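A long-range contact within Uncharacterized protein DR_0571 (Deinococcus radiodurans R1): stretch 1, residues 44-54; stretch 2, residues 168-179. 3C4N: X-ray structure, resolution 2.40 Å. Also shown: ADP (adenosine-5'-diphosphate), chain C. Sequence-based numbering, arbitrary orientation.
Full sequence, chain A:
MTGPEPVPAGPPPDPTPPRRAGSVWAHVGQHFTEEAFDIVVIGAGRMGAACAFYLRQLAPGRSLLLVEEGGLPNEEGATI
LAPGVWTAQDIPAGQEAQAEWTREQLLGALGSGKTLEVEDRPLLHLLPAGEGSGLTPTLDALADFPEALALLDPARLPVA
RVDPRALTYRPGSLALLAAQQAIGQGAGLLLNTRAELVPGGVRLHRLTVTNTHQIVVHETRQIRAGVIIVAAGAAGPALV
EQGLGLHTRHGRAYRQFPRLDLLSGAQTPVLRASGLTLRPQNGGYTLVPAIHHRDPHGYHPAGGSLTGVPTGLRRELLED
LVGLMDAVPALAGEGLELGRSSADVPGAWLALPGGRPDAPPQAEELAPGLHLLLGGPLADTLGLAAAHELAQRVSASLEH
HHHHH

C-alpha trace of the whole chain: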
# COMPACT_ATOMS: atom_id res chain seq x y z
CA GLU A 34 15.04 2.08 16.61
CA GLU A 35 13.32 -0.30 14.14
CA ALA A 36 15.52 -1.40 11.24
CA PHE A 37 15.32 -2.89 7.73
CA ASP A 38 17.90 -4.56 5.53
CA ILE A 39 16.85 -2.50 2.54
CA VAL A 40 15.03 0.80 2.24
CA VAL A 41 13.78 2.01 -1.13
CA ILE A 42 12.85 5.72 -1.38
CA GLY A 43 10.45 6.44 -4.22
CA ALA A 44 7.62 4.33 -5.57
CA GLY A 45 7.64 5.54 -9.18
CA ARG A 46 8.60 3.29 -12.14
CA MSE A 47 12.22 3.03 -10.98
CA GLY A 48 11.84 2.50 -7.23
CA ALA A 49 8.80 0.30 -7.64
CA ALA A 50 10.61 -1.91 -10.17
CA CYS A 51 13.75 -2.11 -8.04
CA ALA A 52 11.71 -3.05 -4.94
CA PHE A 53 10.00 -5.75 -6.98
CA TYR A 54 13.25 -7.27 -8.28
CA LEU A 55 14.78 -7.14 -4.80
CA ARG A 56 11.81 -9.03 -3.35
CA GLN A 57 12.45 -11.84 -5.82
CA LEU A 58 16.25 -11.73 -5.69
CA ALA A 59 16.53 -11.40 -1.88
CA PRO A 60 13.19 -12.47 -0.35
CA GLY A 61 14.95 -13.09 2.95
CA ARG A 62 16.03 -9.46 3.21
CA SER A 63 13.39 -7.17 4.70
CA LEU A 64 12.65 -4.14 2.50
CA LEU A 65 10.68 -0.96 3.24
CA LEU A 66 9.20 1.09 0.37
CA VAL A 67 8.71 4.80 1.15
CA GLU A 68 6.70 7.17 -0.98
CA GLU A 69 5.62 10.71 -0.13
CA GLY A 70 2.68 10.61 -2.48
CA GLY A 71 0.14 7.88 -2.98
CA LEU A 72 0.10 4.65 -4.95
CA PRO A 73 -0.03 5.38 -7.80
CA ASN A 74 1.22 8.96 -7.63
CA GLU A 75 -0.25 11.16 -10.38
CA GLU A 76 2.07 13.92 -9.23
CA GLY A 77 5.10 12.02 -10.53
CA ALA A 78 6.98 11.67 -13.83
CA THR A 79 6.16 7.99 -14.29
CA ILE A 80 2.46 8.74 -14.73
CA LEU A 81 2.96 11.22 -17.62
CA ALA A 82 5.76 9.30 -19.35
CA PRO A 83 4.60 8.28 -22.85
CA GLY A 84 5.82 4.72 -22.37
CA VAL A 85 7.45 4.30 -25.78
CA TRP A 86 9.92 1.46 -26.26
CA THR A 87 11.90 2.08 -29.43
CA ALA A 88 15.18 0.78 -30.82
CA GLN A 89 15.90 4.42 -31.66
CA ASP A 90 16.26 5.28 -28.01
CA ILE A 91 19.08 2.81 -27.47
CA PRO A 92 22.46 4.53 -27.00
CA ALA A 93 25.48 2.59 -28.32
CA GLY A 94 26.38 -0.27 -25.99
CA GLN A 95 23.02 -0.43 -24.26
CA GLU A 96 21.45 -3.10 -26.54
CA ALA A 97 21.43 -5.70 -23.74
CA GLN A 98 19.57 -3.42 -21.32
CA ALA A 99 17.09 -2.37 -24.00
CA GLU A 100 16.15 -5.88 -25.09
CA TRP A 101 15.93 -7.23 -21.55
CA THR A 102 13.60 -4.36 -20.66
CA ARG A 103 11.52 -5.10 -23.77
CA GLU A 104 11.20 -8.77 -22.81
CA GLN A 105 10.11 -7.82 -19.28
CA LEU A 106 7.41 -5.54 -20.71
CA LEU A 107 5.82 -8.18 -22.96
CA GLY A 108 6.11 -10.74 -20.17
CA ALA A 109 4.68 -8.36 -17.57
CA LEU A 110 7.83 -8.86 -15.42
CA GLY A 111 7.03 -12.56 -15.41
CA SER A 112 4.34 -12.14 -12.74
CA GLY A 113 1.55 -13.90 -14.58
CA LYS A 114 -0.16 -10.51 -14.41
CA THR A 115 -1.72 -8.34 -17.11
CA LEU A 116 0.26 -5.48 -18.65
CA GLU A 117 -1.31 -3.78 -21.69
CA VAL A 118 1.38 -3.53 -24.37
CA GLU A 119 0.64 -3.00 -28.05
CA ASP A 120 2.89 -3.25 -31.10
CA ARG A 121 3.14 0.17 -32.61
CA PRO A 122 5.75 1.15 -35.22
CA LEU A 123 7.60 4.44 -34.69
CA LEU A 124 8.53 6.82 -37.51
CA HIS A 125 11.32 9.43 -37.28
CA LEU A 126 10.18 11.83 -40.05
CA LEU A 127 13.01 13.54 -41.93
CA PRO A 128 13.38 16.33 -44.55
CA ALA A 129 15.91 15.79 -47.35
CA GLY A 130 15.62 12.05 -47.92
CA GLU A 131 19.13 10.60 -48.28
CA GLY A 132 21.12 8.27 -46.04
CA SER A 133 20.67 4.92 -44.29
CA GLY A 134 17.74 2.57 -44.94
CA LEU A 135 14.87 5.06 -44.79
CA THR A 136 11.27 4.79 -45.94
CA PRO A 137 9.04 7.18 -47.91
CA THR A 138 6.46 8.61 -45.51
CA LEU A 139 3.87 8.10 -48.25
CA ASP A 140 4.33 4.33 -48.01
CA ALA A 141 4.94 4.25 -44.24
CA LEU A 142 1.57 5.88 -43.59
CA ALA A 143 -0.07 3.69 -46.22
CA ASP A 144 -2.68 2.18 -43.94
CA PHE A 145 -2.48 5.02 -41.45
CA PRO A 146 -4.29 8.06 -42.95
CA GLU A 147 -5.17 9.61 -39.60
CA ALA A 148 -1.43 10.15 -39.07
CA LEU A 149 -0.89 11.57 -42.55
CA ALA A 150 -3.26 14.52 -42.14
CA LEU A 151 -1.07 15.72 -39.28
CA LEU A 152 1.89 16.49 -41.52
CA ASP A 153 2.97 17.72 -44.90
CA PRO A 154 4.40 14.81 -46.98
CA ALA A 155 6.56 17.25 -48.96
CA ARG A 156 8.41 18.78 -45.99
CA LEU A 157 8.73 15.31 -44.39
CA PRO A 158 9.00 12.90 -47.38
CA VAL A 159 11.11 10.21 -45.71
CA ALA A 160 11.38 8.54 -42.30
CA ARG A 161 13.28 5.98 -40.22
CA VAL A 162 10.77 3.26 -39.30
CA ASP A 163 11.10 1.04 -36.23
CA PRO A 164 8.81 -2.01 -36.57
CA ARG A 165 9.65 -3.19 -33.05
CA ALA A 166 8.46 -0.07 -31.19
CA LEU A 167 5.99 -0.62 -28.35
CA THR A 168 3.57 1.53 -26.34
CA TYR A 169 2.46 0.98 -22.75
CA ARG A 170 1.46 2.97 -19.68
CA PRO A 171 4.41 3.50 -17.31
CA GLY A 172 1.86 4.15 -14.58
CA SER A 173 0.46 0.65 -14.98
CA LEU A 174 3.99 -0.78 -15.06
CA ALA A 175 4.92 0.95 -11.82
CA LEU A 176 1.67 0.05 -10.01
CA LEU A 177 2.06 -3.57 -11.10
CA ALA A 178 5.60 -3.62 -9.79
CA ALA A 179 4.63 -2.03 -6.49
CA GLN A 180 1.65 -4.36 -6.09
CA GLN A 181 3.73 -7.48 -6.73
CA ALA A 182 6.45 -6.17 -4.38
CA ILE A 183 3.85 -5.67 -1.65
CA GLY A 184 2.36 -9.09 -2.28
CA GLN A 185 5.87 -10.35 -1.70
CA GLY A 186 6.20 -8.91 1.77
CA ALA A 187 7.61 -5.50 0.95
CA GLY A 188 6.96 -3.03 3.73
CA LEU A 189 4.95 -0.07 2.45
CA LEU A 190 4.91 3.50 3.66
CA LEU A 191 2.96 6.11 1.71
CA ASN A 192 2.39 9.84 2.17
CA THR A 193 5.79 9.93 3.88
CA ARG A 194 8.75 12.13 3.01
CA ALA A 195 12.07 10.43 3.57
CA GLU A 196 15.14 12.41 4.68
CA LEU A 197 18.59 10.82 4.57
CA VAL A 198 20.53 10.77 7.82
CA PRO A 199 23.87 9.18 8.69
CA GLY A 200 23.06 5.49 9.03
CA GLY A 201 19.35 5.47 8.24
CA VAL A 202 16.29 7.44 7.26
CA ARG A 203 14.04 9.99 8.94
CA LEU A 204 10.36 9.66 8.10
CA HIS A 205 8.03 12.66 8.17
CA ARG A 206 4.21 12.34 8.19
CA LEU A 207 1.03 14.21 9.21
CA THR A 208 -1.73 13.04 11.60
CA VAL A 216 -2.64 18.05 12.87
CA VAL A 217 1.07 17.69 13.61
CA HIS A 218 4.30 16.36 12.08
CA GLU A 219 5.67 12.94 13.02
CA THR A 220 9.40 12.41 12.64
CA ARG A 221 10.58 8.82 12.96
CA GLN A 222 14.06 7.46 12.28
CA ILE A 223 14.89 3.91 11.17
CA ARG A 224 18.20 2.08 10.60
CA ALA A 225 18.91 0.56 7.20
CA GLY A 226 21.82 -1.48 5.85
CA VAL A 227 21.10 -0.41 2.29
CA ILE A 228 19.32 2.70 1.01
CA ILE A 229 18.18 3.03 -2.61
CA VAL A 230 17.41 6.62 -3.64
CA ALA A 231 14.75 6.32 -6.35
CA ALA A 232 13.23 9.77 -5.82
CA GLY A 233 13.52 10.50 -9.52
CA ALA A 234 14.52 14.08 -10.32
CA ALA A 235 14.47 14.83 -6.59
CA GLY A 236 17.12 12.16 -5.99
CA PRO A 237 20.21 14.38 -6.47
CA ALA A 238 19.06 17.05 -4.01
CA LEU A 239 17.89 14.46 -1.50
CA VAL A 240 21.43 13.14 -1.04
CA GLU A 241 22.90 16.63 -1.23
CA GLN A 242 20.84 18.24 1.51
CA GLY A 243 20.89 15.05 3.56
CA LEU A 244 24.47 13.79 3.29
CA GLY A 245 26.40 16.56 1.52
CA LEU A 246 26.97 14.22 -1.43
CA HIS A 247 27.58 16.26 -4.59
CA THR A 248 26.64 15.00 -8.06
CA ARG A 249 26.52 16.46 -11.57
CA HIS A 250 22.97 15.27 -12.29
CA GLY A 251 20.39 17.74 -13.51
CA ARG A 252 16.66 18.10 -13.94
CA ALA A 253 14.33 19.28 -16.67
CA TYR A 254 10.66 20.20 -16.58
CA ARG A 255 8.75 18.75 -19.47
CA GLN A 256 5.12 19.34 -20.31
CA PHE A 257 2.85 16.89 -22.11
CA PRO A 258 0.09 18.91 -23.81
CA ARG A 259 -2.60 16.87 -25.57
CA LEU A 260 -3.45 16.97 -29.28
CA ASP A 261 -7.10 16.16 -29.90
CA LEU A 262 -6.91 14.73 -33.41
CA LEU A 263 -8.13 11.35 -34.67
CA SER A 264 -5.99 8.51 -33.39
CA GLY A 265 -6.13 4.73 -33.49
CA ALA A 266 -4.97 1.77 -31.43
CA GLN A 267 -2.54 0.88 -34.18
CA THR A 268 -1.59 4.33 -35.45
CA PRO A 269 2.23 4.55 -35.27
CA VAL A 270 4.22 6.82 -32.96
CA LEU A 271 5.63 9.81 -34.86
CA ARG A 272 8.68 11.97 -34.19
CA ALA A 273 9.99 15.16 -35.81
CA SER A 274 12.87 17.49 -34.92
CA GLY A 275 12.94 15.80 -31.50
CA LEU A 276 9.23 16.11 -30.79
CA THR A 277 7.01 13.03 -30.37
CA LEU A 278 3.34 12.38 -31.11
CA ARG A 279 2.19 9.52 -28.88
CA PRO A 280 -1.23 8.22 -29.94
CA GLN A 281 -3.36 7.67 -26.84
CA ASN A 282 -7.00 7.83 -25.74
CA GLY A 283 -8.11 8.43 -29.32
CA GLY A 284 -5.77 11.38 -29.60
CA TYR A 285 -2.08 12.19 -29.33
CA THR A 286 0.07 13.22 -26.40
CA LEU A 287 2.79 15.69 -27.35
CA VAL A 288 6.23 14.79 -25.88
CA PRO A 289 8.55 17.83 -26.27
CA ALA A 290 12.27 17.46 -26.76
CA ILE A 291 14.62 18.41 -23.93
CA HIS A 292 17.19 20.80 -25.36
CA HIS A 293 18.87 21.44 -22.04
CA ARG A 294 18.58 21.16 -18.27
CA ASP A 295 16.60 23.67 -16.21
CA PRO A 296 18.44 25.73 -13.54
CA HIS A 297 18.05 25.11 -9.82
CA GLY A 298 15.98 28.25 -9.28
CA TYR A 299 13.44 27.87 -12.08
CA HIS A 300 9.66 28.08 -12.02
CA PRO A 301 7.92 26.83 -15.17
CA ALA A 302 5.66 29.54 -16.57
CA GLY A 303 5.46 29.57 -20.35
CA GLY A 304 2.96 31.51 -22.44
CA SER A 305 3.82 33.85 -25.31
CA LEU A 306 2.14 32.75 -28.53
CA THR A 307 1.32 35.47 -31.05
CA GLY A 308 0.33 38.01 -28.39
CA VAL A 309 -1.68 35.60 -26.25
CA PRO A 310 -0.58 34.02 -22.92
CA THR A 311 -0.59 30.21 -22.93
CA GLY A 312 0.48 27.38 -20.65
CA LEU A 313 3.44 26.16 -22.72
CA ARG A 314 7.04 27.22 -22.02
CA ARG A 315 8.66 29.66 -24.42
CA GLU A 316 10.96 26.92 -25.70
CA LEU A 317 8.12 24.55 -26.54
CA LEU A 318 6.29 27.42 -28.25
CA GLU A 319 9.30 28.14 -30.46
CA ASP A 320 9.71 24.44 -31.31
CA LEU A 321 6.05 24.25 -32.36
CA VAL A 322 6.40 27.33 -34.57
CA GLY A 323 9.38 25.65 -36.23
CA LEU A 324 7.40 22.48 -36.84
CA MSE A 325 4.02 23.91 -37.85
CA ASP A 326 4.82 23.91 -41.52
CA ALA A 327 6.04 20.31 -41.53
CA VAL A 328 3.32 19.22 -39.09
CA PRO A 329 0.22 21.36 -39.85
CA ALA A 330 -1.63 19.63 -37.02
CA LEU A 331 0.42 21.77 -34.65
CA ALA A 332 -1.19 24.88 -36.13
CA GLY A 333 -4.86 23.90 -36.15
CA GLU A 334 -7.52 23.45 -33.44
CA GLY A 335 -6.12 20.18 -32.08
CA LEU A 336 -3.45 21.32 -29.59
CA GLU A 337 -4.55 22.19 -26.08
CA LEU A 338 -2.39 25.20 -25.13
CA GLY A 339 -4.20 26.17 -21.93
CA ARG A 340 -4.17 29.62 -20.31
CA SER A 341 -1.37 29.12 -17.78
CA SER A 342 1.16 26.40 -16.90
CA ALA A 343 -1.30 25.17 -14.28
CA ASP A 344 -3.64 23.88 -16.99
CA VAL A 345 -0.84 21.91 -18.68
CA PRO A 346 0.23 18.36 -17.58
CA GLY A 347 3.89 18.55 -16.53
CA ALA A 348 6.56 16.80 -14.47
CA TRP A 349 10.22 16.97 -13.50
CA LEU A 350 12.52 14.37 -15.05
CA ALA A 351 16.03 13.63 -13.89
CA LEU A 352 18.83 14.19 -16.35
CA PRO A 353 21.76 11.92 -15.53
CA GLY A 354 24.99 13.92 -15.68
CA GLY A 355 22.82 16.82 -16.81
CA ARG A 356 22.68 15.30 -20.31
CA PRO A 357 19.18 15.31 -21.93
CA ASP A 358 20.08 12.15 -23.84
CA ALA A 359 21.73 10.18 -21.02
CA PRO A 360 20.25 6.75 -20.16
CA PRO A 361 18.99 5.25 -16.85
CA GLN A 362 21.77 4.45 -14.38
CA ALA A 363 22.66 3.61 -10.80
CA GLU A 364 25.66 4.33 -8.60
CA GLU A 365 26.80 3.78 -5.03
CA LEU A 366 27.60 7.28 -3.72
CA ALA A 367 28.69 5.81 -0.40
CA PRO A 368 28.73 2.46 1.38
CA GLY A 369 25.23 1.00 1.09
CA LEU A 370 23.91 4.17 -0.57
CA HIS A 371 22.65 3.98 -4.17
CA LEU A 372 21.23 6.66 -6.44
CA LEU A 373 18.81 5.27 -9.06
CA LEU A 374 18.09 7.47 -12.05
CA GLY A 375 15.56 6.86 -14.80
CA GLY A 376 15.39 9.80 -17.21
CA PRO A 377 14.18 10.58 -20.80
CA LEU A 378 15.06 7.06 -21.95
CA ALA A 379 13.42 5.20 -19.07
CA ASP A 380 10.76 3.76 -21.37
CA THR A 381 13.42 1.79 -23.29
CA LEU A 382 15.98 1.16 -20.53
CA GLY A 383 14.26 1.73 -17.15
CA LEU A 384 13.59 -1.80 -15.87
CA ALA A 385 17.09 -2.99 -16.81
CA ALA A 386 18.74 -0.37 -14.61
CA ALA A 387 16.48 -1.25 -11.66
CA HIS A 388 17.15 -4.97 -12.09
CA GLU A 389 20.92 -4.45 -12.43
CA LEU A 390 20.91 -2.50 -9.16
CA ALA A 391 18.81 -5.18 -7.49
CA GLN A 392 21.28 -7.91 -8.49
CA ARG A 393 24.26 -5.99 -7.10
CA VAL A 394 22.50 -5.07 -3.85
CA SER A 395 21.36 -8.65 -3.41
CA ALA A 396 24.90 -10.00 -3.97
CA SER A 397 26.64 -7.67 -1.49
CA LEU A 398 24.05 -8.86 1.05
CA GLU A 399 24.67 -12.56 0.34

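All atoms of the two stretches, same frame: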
# COMPACT_ATOMS: atom_id res chain seq x y z
N ALA A 44 8.40 5.42 -5.01
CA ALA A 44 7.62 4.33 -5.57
C ALA A 44 7.18 4.56 -7.01
O ALA A 44 6.13 4.08 -7.43
CB ALA A 44 6.41 4.02 -4.68
N GLY A 45 7.97 5.30 -7.78
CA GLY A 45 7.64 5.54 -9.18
C GLY A 45 8.10 4.33 -9.99
O GLY A 45 8.41 3.31 -9.38
N ARG A 46 8.17 4.43 -11.31
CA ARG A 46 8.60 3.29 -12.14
C ARG A 46 9.93 2.67 -11.69
O ARG A 46 10.05 1.45 -11.61
CB ARG A 46 8.71 3.70 -13.62
CG ARG A 46 9.93 4.56 -13.93
CD ARG A 46 9.89 5.18 -15.33
NE ARG A 46 9.61 4.19 -16.37
CZ ARG A 46 9.24 4.52 -17.61
NH1 ARG A 46 8.99 3.59 -18.51
NH2 ARG A 46 9.12 5.80 -17.93
N MSE A 47 10.92 3.50 -11.40
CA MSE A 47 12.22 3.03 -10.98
C MSE A 47 12.25 2.35 -9.61
O MSE A 47 12.64 1.19 -9.51
CB MSE A 47 13.20 4.21 -10.99
CG MSE A 47 13.44 4.79 -12.44
SE MSE A 47 13.92 3.48 -13.87
CE MSE A 47 15.54 2.73 -13.10
N GLY A 48 11.86 3.07 -8.57
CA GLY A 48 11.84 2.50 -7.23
C GLY A 48 10.92 1.29 -7.09
O GLY A 48 11.24 0.27 -6.47
N ALA A 49 9.75 1.40 -7.69
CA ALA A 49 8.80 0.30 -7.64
C ALA A 49 9.38 -0.93 -8.33
O ALA A 49 9.21 -2.04 -7.83
CB ALA A 49 7.49 0.72 -8.31
N ALA A 50 10.04 -0.76 -9.46
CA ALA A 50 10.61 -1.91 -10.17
C ALA A 50 11.75 -2.53 -9.38
O ALA A 50 11.86 -3.75 -9.27
CB ALA A 50 11.10 -1.50 -11.54
N CYS A 51 12.60 -1.67 -8.83
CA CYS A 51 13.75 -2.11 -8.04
C CYS A 51 13.28 -2.87 -6.81
O CYS A 51 13.84 -3.92 -6.48
CB CYS A 51 14.60 -0.90 -7.64
SG CYS A 51 16.26 -1.33 -7.09
N ALA A 52 12.24 -2.37 -6.14
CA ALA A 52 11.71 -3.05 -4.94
C ALA A 52 11.15 -4.41 -5.33
O ALA A 52 11.27 -5.37 -4.57
CB ALA A 52 10.63 -2.20 -4.27
N PHE A 53 10.54 -4.49 -6.51
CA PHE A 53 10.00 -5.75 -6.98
C PHE A 53 11.13 -6.76 -7.22
O PHE A 53 11.09 -7.88 -6.69
CB PHE A 53 9.21 -5.53 -8.26
CG PHE A 53 8.81 -6.80 -8.94
CD1 PHE A 53 7.93 -7.68 -8.34
CD2 PHE A 53 9.33 -7.11 -10.19
CE1 PHE A 53 7.57 -8.88 -8.97
CE2 PHE A 53 8.98 -8.30 -10.83
CZ PHE A 53 8.10 -9.19 -10.22
N TYR A 54 12.15 -6.37 -7.98
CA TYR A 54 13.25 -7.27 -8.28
C TYR A 54 14.01 -7.69 -7.01
O TYR A 54 14.50 -8.81 -6.93
CB TYR A 54 14.23 -6.64 -9.28
CG TYR A 54 13.64 -6.42 -10.64
CD1 TYR A 54 13.03 -7.46 -11.35
CD2 TYR A 54 13.68 -5.16 -11.23
CE1 TYR A 54 12.48 -7.25 -12.61
CE2 TYR A 54 13.14 -4.93 -12.49
CZ TYR A 54 12.54 -5.97 -13.18
OH TYR A 54 11.99 -5.73 -14.43
N THR A 168 4.13 0.51 -27.21
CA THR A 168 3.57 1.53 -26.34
C THR A 168 2.90 0.86 -25.14
O THR A 168 2.28 -0.19 -25.27
CB THR A 168 2.51 2.44 -27.02
OG1 THR A 168 1.57 1.65 -27.75
CG2 THR A 168 3.19 3.43 -27.96
N TYR A 169 3.05 1.48 -23.98
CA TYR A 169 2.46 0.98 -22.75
C TYR A 169 2.32 2.14 -21.78
O TYR A 169 2.86 3.23 -22.02
CB TYR A 169 3.35 -0.09 -22.13
CG TYR A 169 4.72 0.40 -21.70
CD1 TYR A 169 4.97 0.82 -20.38
CD2 TYR A 169 5.78 0.43 -22.61
CE1 TYR A 169 6.26 1.23 -19.98
CE2 TYR A 169 7.05 0.84 -22.22
CZ TYR A 169 7.29 1.24 -20.91
OH TYR A 169 8.57 1.59 -20.55
N ARG A 170 1.62 1.92 -20.68
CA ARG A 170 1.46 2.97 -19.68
C ARG A 170 2.45 2.74 -18.55
O ARG A 170 2.35 1.75 -17.82
CB ARG A 170 0.03 2.99 -19.13
CG ARG A 170 -1.05 3.21 -20.18
CD ARG A 170 -0.86 4.56 -20.87
NE ARG A 170 -0.92 5.66 -19.91
CZ ARG A 170 -2.04 6.22 -19.46
NH1 ARG A 170 -3.22 5.78 -19.88
NH2 ARG A 170 -1.97 7.20 -18.57
N PRO A 171 3.42 3.65 -18.38
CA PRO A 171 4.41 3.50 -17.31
C PRO A 171 3.74 3.43 -15.94
O PRO A 171 4.23 2.75 -15.04
CB PRO A 171 5.27 4.76 -17.45
CG PRO A 171 5.15 5.09 -18.91
CD PRO A 171 3.68 4.86 -19.17
N GLY A 172 2.61 4.13 -15.82
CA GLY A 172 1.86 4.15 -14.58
C GLY A 172 1.42 2.74 -14.23
O GLY A 172 1.55 2.31 -13.09
N SER A 173 0.89 2.03 -15.21
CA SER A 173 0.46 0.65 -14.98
C SER A 173 1.65 -0.24 -14.65
O SER A 173 1.54 -1.15 -13.82
CB SER A 173 -0.24 0.09 -16.22
OG SER A 173 -1.50 0.71 -16.40
N LEU A 174 2.78 0.00 -15.30
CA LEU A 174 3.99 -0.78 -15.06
C LEU A 174 4.41 -0.62 -13.62
O LEU A 174 4.62 -1.61 -12.91
CB LEU A 174 5.13 -0.32 -15.98
CG LEU A 174 6.49 -0.96 -15.75
CD1 LEU A 174 6.32 -2.47 -15.73
CD2 LEU A 174 7.50 -0.57 -16.87
N ALA A 175 4.52 0.62 -13.18
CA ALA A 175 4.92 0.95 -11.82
C ALA A 175 3.97 0.35 -10.78
O ALA A 175 4.42 -0.31 -9.85
CB ALA A 175 5.00 2.47 -11.67
N LEU A 176 2.67 0.59 -10.93
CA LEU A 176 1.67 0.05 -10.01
C LEU A 176 1.82 -1.47 -9.89
O LEU A 176 1.84 -2.02 -8.79
CB LEU A 176 0.25 0.38 -10.49
CG LEU A 176 -0.85 -0.08 -9.52
CD1 LEU A 176 -0.66 0.62 -8.20
CD2 LEU A 176 -2.25 0.19 -10.09
N LEU A 177 1.90 -2.13 -11.04
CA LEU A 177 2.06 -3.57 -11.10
C LEU A 177 3.27 -4.00 -10.29
O LEU A 177 3.21 -4.94 -9.51
CB LEU A 177 2.24 -4.04 -12.54
CG LEU A 177 2.74 -5.47 -12.72
CD1 LEU A 177 1.77 -6.47 -12.09
CD2 LEU A 177 2.89 -5.75 -14.19
N ALA A 178 4.37 -3.29 -10.48
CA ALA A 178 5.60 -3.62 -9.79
C ALA A 178 5.42 -3.41 -8.30
O ALA A 178 5.81 -4.25 -7.50
CB ALA A 178 6.74 -2.77 -10.32
N ALA A 179 4.83 -2.28 -7.92
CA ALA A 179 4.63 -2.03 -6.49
C ALA A 179 3.71 -3.12 -5.92
O ALA A 179 4.03 -3.74 -4.92
CB ALA A 179 4.03 -0.64 -6.27
PB ADP C . 11.13 7.87 -11.52
O1B ADP C . 12.59 7.92 -11.59
O2B ADP C . 10.62 6.35 -11.47
O3B ADP C . 10.47 8.61 -12.79
PA ADP C . 9.31 9.35 -10.29
O1A ADP C . 9.62 10.79 -10.41
O2A ADP C . 8.43 8.89 -11.56
O3A ADP C . 10.66 8.49 -10.16
O5' ADP C . 8.63 8.95 -8.90
C5' ADP C . 9.65 8.66 -7.99
C4' ADP C . 9.15 8.77 -6.58
O4' ADP C . 9.89 9.21 -5.41
C3' ADP C . 8.09 9.78 -6.86
O3' ADP C . 6.92 9.14 -7.37
C2' ADP C . 7.87 10.51 -5.53
O2' ADP C . 6.49 10.41 -5.13
C1' ADP C . 8.86 9.81 -4.57
N9 ADP C . 9.63 10.68 -3.74
C8 ADP C . 10.30 11.82 -4.21
N7 ADP C . 10.89 12.42 -3.18
C5 ADP C . 10.67 11.70 -2.05
C6 ADP C . 11.12 11.75 -0.71
N6 ADP C . 12.23 12.55 -0.35
N1 ADP C . 10.66 10.84 0.18
C2 ADP C . 9.82 9.87 -0.19
N3 ADP C . 9.42 9.73 -1.41
C4 ADP C . 9.87 10.57 -2.42

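The two stretches meet as a pair of helices, residues 46-54 and 171-179, whose axes approach to 7.9 Å and run in broadly the same direction, 34° apart. So close an approach is possible because the facing residues are mostly alanines. No hydrogen bond crosses the interface; the 414 Å² buried between the stretches is covered mainly by van der Waals packing.

Gly 45 occupies the N-cap position of the first helix and lies against the second, its C atom 4.0 Å from Ala 175 CB. The absence of a side chain also matters for the nucleotide: an ideal CB here would point away from the second stretch and fall 2.3 Å from O5' of ADP.

Arg 46 contributes the largest buried area of any residue, 100 Å². Its backbone comes close to the partner helix, with CA 3.7 Å from Ala 175 CB, and the small methyl group fits where Arg 46 CA and Ala 175 CA are 4.4 Å apart. The CA-to-CB bond points sideways, but the p, t, m run of chi1 to chi3 carries the guanidinium to the start of stretch 2. There Pro 171 CB lies over one face of the guanidinium, 4.0 Å from Arg 46 CZ, while Tyr 169 OH sits at its edge. Arg 46 NH1 and Tyr 169 OH are 2.9 Å apart, yet the angle is too poor for a hydrogen bond; both atoms are satisfied elsewhere in the structure.

Met 47, a selenomethionine, directs its CA-to-CB bond away from the second stretch, and its backbone N donates a 2.9 Å hydrogen bond to ADP O2B. The beginning of this helix thus contacts the diphosphate as well as the neighbouring helix.

One turn on from Gly 45, Ala 49 points toward the partner and forms the centre of the packing. Its CB lies 3.6 Å from Ala 175 O, 4.1 Å from Ala 178 CB and 4.2 Å from Ala 179 CB, so a single methyl group touches successive turns of the opposing helix. Ala 175 O is already the acceptor for Ala 179 N at 2.8 Å, and the methyl packs beside this intrahelical bond. Ala 178 CB in turn reaches the first helix backbone, 3.6 Å from Ala 49 O and 4.0 Å from Ala 50 N.

Phe 53 is the last residue of stretch 1 to touch stretch 2. Its CB packs 4.2 Å from Ala 178 CB and 3.7 Å from Ala 178 O, extending the apolar cover along the helix.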